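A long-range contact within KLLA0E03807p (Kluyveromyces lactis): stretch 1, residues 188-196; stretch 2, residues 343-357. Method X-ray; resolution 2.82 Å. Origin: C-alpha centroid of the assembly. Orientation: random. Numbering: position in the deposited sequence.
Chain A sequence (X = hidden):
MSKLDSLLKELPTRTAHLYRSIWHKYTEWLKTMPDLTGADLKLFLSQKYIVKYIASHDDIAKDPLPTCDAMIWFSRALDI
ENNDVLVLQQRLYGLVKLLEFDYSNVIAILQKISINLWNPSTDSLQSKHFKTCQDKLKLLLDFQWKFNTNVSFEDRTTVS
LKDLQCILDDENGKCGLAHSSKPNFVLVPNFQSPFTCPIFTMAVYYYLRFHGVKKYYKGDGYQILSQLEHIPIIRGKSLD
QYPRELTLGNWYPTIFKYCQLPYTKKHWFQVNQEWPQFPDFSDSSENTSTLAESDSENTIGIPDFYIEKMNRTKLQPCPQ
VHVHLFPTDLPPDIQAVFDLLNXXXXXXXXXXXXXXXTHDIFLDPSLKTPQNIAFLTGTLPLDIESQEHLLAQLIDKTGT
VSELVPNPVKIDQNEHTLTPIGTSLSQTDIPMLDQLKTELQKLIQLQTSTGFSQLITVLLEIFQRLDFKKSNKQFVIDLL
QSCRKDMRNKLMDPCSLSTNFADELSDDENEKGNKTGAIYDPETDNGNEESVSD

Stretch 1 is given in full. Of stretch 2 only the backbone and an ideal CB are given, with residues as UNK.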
# COMPACT_ATOMS: atom_id res chain seq x y z
N VAL A 188 -1.31 4.23 -0.79
CA VAL A 188 -2.30 5.30 -0.75
C VAL A 188 -2.63 5.66 0.70
O VAL A 188 -2.74 4.78 1.56
CB VAL A 188 -3.58 4.88 -1.51
CG1 VAL A 188 -4.78 5.71 -1.07
CG2 VAL A 188 -3.36 5.00 -3.01
N PRO A 189 -2.77 6.97 0.98
CA PRO A 189 -3.03 7.41 2.35
C PRO A 189 -4.42 7.02 2.85
O PRO A 189 -5.41 7.27 2.16
CB PRO A 189 -2.92 8.94 2.24
CG PRO A 189 -3.30 9.24 0.83
CD PRO A 189 -2.72 8.10 0.04
N ASN A 190 -4.50 6.44 4.04
CA ASN A 190 -5.80 6.27 4.67
C ASN A 190 -6.02 7.45 5.59
O ASN A 190 -5.35 7.58 6.62
CB ASN A 190 -5.87 4.96 5.46
CG ASN A 190 -7.30 4.52 5.73
OD1 ASN A 190 -8.25 5.26 5.45
ND2 ASN A 190 -7.46 3.32 6.28
N PHE A 191 -6.96 8.31 5.22
CA PHE A 191 -7.28 9.47 6.05
C PHE A 191 -8.37 9.10 7.04
O PHE A 191 -8.65 9.83 7.99
CB PHE A 191 -7.74 10.66 5.18
CG PHE A 191 -6.69 11.14 4.20
CD1 PHE A 191 -5.62 11.91 4.63
CD2 PHE A 191 -6.79 10.83 2.85
CE1 PHE A 191 -4.66 12.35 3.73
CE2 PHE A 191 -5.83 11.26 1.95
CZ PHE A 191 -4.77 12.03 2.39
N GLN A 192 -8.99 7.94 6.81
CA GLN A 192 -10.03 7.44 7.70
C GLN A 192 -9.40 6.83 8.94
O GLN A 192 -9.98 6.87 10.03
CB GLN A 192 -10.88 6.40 6.97
CG GLN A 192 -11.69 6.95 5.81
CD GLN A 192 -12.95 7.65 6.26
OE1 GLN A 192 -13.61 7.22 7.21
NE2 GLN A 192 -13.30 8.74 5.59
N SER A 193 -8.20 6.26 8.78
CA SER A 193 -7.50 5.57 9.85
C SER A 193 -6.00 5.84 9.77
O SER A 193 -5.22 4.98 9.36
CB SER A 193 -7.79 4.07 9.79
OG SER A 193 -7.34 3.40 10.96
N PRO A 194 -5.59 7.04 10.18
CA PRO A 194 -4.19 7.47 10.08
C PRO A 194 -3.21 6.47 10.68
O PRO A 194 -2.13 6.23 10.12
CB PRO A 194 -4.17 8.78 10.87
CG PRO A 194 -5.56 9.32 10.72
CD PRO A 194 -6.47 8.11 10.67
N PHE A 195 -3.58 5.88 11.81
CA PHE A 195 -2.66 5.00 12.53
C PHE A 195 -2.30 3.79 11.70
O PHE A 195 -1.14 3.40 11.62
CB PHE A 195 -3.24 4.61 13.88
CG PHE A 195 -3.47 5.78 14.78
CD1 PHE A 195 -2.40 6.39 15.43
CD2 PHE A 195 -4.74 6.30 14.95
CE1 PHE A 195 -2.61 7.49 16.26
CE2 PHE A 195 -4.95 7.40 15.78
CZ PHE A 195 -3.89 7.99 16.43
N THR A 196 -3.32 3.21 11.07
CA THR A 196 -3.15 2.04 10.21
C THR A 196 -2.73 2.46 8.80
O THR A 196 -2.67 1.63 7.89
CB THR A 196 -4.42 1.19 10.16
OG1 THR A 196 -5.54 2.02 9.84
CG2 THR A 196 -4.67 0.53 11.50
N UNK A 343 1.67 16.72 3.65
CA UNK A 343 0.22 16.83 3.75
C UNK A 343 -0.40 15.74 4.64
O UNK A 343 -1.27 16.02 5.45
CB UNK A 343 -0.40 16.77 2.35
N UNK A 344 0.05 14.49 4.49
CA UNK A 344 -0.50 13.45 5.36
C UNK A 344 -0.16 13.73 6.82
O UNK A 344 -1.04 13.72 7.70
CB UNK A 344 0.03 12.07 4.95
N UNK A 345 1.11 14.01 7.06
CA UNK A 345 1.61 14.25 8.41
C UNK A 345 0.81 15.35 9.06
O UNK A 345 0.21 15.16 10.12
CB UNK A 345 3.10 14.61 8.39
N UNK A 346 0.79 16.50 8.40
CA UNK A 346 0.19 17.72 8.91
C UNK A 346 -1.32 17.59 9.02
O UNK A 346 -1.96 18.28 9.82
CB UNK A 346 0.55 18.91 8.01
N UNK A 347 -1.89 16.70 8.22
CA UNK A 347 -3.33 16.50 8.24
C UNK A 347 -3.72 15.72 9.47
O UNK A 347 -4.72 16.03 10.13
CB UNK A 347 -3.80 15.78 6.98
N UNK A 348 -2.94 14.68 9.78
CA UNK A 348 -3.30 13.74 10.84
C UNK A 348 -2.60 13.98 12.19
O UNK A 348 -2.89 13.28 13.17
CB UNK A 348 -2.99 12.32 10.37
N UNK A 349 -1.71 14.96 12.27
CA UNK A 349 -0.91 15.17 13.49
C UNK A 349 -1.71 15.61 14.72
O UNK A 349 -1.48 15.10 15.82
CB UNK A 349 0.17 16.22 13.21
N UNK A 350 -2.63 16.57 14.55
CA UNK A 350 -3.49 16.98 15.66
C UNK A 350 -4.15 15.78 16.34
O UNK A 350 -4.38 15.82 17.54
CB UNK A 350 -4.56 17.95 15.16
N UNK A 351 -4.46 14.74 15.57
CA UNK A 351 -5.07 13.53 16.13
C UNK A 351 -4.07 12.79 17.00
O UNK A 351 -4.33 12.51 18.17
CB UNK A 351 -5.58 12.61 15.02
N UNK A 352 -2.91 12.48 16.42
CA UNK A 352 -1.83 11.84 17.16
C UNK A 352 -1.54 12.58 18.46
O UNK A 352 -1.18 11.98 19.46
CB UNK A 352 -0.57 11.77 16.30
N UNK A 353 -1.69 13.90 18.43
CA UNK A 353 -1.36 14.73 19.58
C UNK A 353 -2.41 14.56 20.68
O UNK A 353 -2.09 14.62 21.87
CB UNK A 353 -1.25 16.20 19.17
N UNK A 354 -3.65 14.34 20.26
CA UNK A 354 -4.77 14.18 21.17
C UNK A 354 -4.79 12.78 21.80
O UNK A 354 -5.36 12.58 22.88
CB UNK A 354 -6.08 14.45 20.43
N UNK A 355 -4.16 11.82 21.13
CA UNK A 355 -4.05 10.46 21.65
C UNK A 355 -2.75 10.25 22.42
O UNK A 355 -2.77 9.93 23.61
CB UNK A 355 -4.14 9.45 20.50
N UNK A 356 -1.63 10.42 21.73
CA UNK A 356 -0.31 10.24 22.33
C UNK A 356 0.49 11.55 22.37
O UNK A 356 1.46 11.71 21.63
CB UNK A 356 0.47 9.18 21.56
N UNK A 357 0.11 12.48 23.26
CA UNK A 357 0.83 13.75 23.36
C UNK A 357 2.25 13.53 23.86
O UNK A 357 3.10 14.42 23.78
CB UNK A 357 0.09 14.72 24.29

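Stretch 1 runs irregularly past a helix and offers it an almost wholly apolar surface: P189, F191, P194 and F195. No hydrogen bond crosses the contact, so the fit rests on packing.

At 343 the CB points sideways, with nothing of stretch 1 within 5.5 Å; the residue is S343, which stays out of contact. Position 344 also points sideways, but its ideal CB lies 4.9 Å from F191 CE1 and 5.1 Å from P189 CB, a space for a small or medium apolar group. V344 (chi1 t) fills it, bringing CG2 to 4.2 Å from P189 CB.

Positions 345 and 346 are out of reach and hold L345 and V346.

The CB of 347 points toward stretch 1, 4.8 Å from F191 CE1. A short side chain with a methyl would suit, such as alanine, valine or threonine. It is T347, whose CG2 lies 4.4 Å from F191 CD1, oblique to the ring.

Position 348 is the tightest: the ideal CB is already 3.8 Å from P194 CB. So close an approach favours a small residue, glycine, alanine or serine. S348 (chi1 m) places OG 3.6 Å from P194 CG, a contact with carbon that gives the hydroxyl no polar partner in stretch 1.

Positions 349 and 350 again lie beyond stretch 1. The amide of 350 makes no bond to the preceding turn, where the helix kinks, so proline is admissible there; the pair is L349 and P350.

At 351 the CB points toward stretch 1 but stops 5.1 Å from F195 CZ and 5.4 Å from P194 CG, leaving room for a longer apolar chain, leucine or methionine. L351 uses one methyl for both neighbours: CD2 is 3.8 Å from F195 CE2 and 4.1 Å from P194 CG.

The CB of 352 points sideways, 4.7 Å from F195 CE1, and a branched or flexible aliphatic could reach the ring. L352 does so, its CD1 meeting F195 CE1 at 3.8 Å at the ring edge.

Positions 353 and 354 are free of stretch 1 and hold Y353 and R354. At 355 the CB points toward stretch 1, 4.3 Å from F195 CZ, which suits a compact apolar group; V355 sets CG2 4.1 Å from F195 CZ.

Position 356 leaves helical angles, and its CB points toward stretch 1 from beyond 5.5 Å, so a long side chain is needed to touch. F356 spans the gap, with CE2 4.3 Å from F195 CE1. Position 357, out of reach with phi -66°, accepts proline and is P357.

Stretch 2 (343-357) SVLVTSLPLLYRVFP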
# COMPACT_ATOMS: atom_id res chain seq x y z
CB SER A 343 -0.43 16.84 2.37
OG SER A 343 -0.22 18.09 1.75
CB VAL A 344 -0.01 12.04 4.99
CG1 VAL A 344 -0.81 11.00 5.76
CG2 VAL A 344 -0.14 11.81 3.51
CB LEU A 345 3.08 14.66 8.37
CG LEU A 345 3.83 14.70 9.70
CD1 LEU A 345 4.17 13.28 10.17
CD2 LEU A 345 5.10 15.55 9.58
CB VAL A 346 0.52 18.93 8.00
CG1 VAL A 346 -0.33 20.13 8.35
CG2 VAL A 346 2.00 19.28 8.09
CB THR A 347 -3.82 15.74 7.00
OG1 THR A 347 -3.47 16.46 5.81
CG2 THR A 347 -5.33 15.57 7.05
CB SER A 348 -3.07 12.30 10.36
OG SER A 348 -3.76 12.04 9.13
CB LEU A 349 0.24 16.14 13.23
CG LEU A 349 1.52 15.78 13.99
CD1 LEU A 349 1.82 14.30 13.78
CD2 LEU A 349 2.68 16.64 13.53
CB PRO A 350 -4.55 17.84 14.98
CG PRO A 350 -3.86 18.41 13.80
CD PRO A 350 -2.92 17.34 13.32
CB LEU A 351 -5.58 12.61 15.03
CG LEU A 351 -6.47 11.49 15.56
CD1 LEU A 351 -7.75 12.09 16.14
CD2 LEU A 351 -6.78 10.46 14.47
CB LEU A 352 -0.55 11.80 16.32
CG LEU A 352 0.63 11.10 17.01
CD1 LEU A 352 0.37 9.62 17.14
CD2 LEU A 352 1.92 11.34 16.25
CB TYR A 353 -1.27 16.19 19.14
CG TYR A 353 -0.93 17.16 20.24
CD1 TYR A 353 0.35 17.20 20.78
CD2 TYR A 353 -1.87 18.05 20.73
CE1 TYR A 353 0.67 18.09 21.79
CE2 TYR A 353 -1.56 18.95 21.73
CZ TYR A 353 -0.28 18.96 22.26
OH TYR A 353 0.04 19.85 23.26
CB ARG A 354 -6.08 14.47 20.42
CG ARG A 354 -7.36 14.17 21.20
CD ARG A 354 -7.78 15.31 22.10
NE ARG A 354 -9.22 15.26 22.38
CZ ARG A 354 -10.14 15.89 21.66
NH1 ARG A 354 -9.79 16.63 20.62
NH2 ARG A 354 -11.43 15.79 21.98
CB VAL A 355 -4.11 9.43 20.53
CG1 VAL A 355 -3.73 8.05 21.07
CG2 VAL A 355 -5.49 9.42 19.88
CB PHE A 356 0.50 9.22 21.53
CG PHE A 356 -0.16 7.88 21.40
CD1 PHE A 356 -0.42 7.11 22.52
CD2 PHE A 356 -0.48 7.38 20.15
CE1 PHE A 356 -1.00 5.87 22.40
CE2 PHE A 356 -1.07 6.13 20.02
CZ PHE A 356 -1.34 5.38 21.14
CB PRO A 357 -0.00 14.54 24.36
CG PRO A 357 -0.68 13.52 25.19
CD PRO A 357 -0.98 12.39 24.25
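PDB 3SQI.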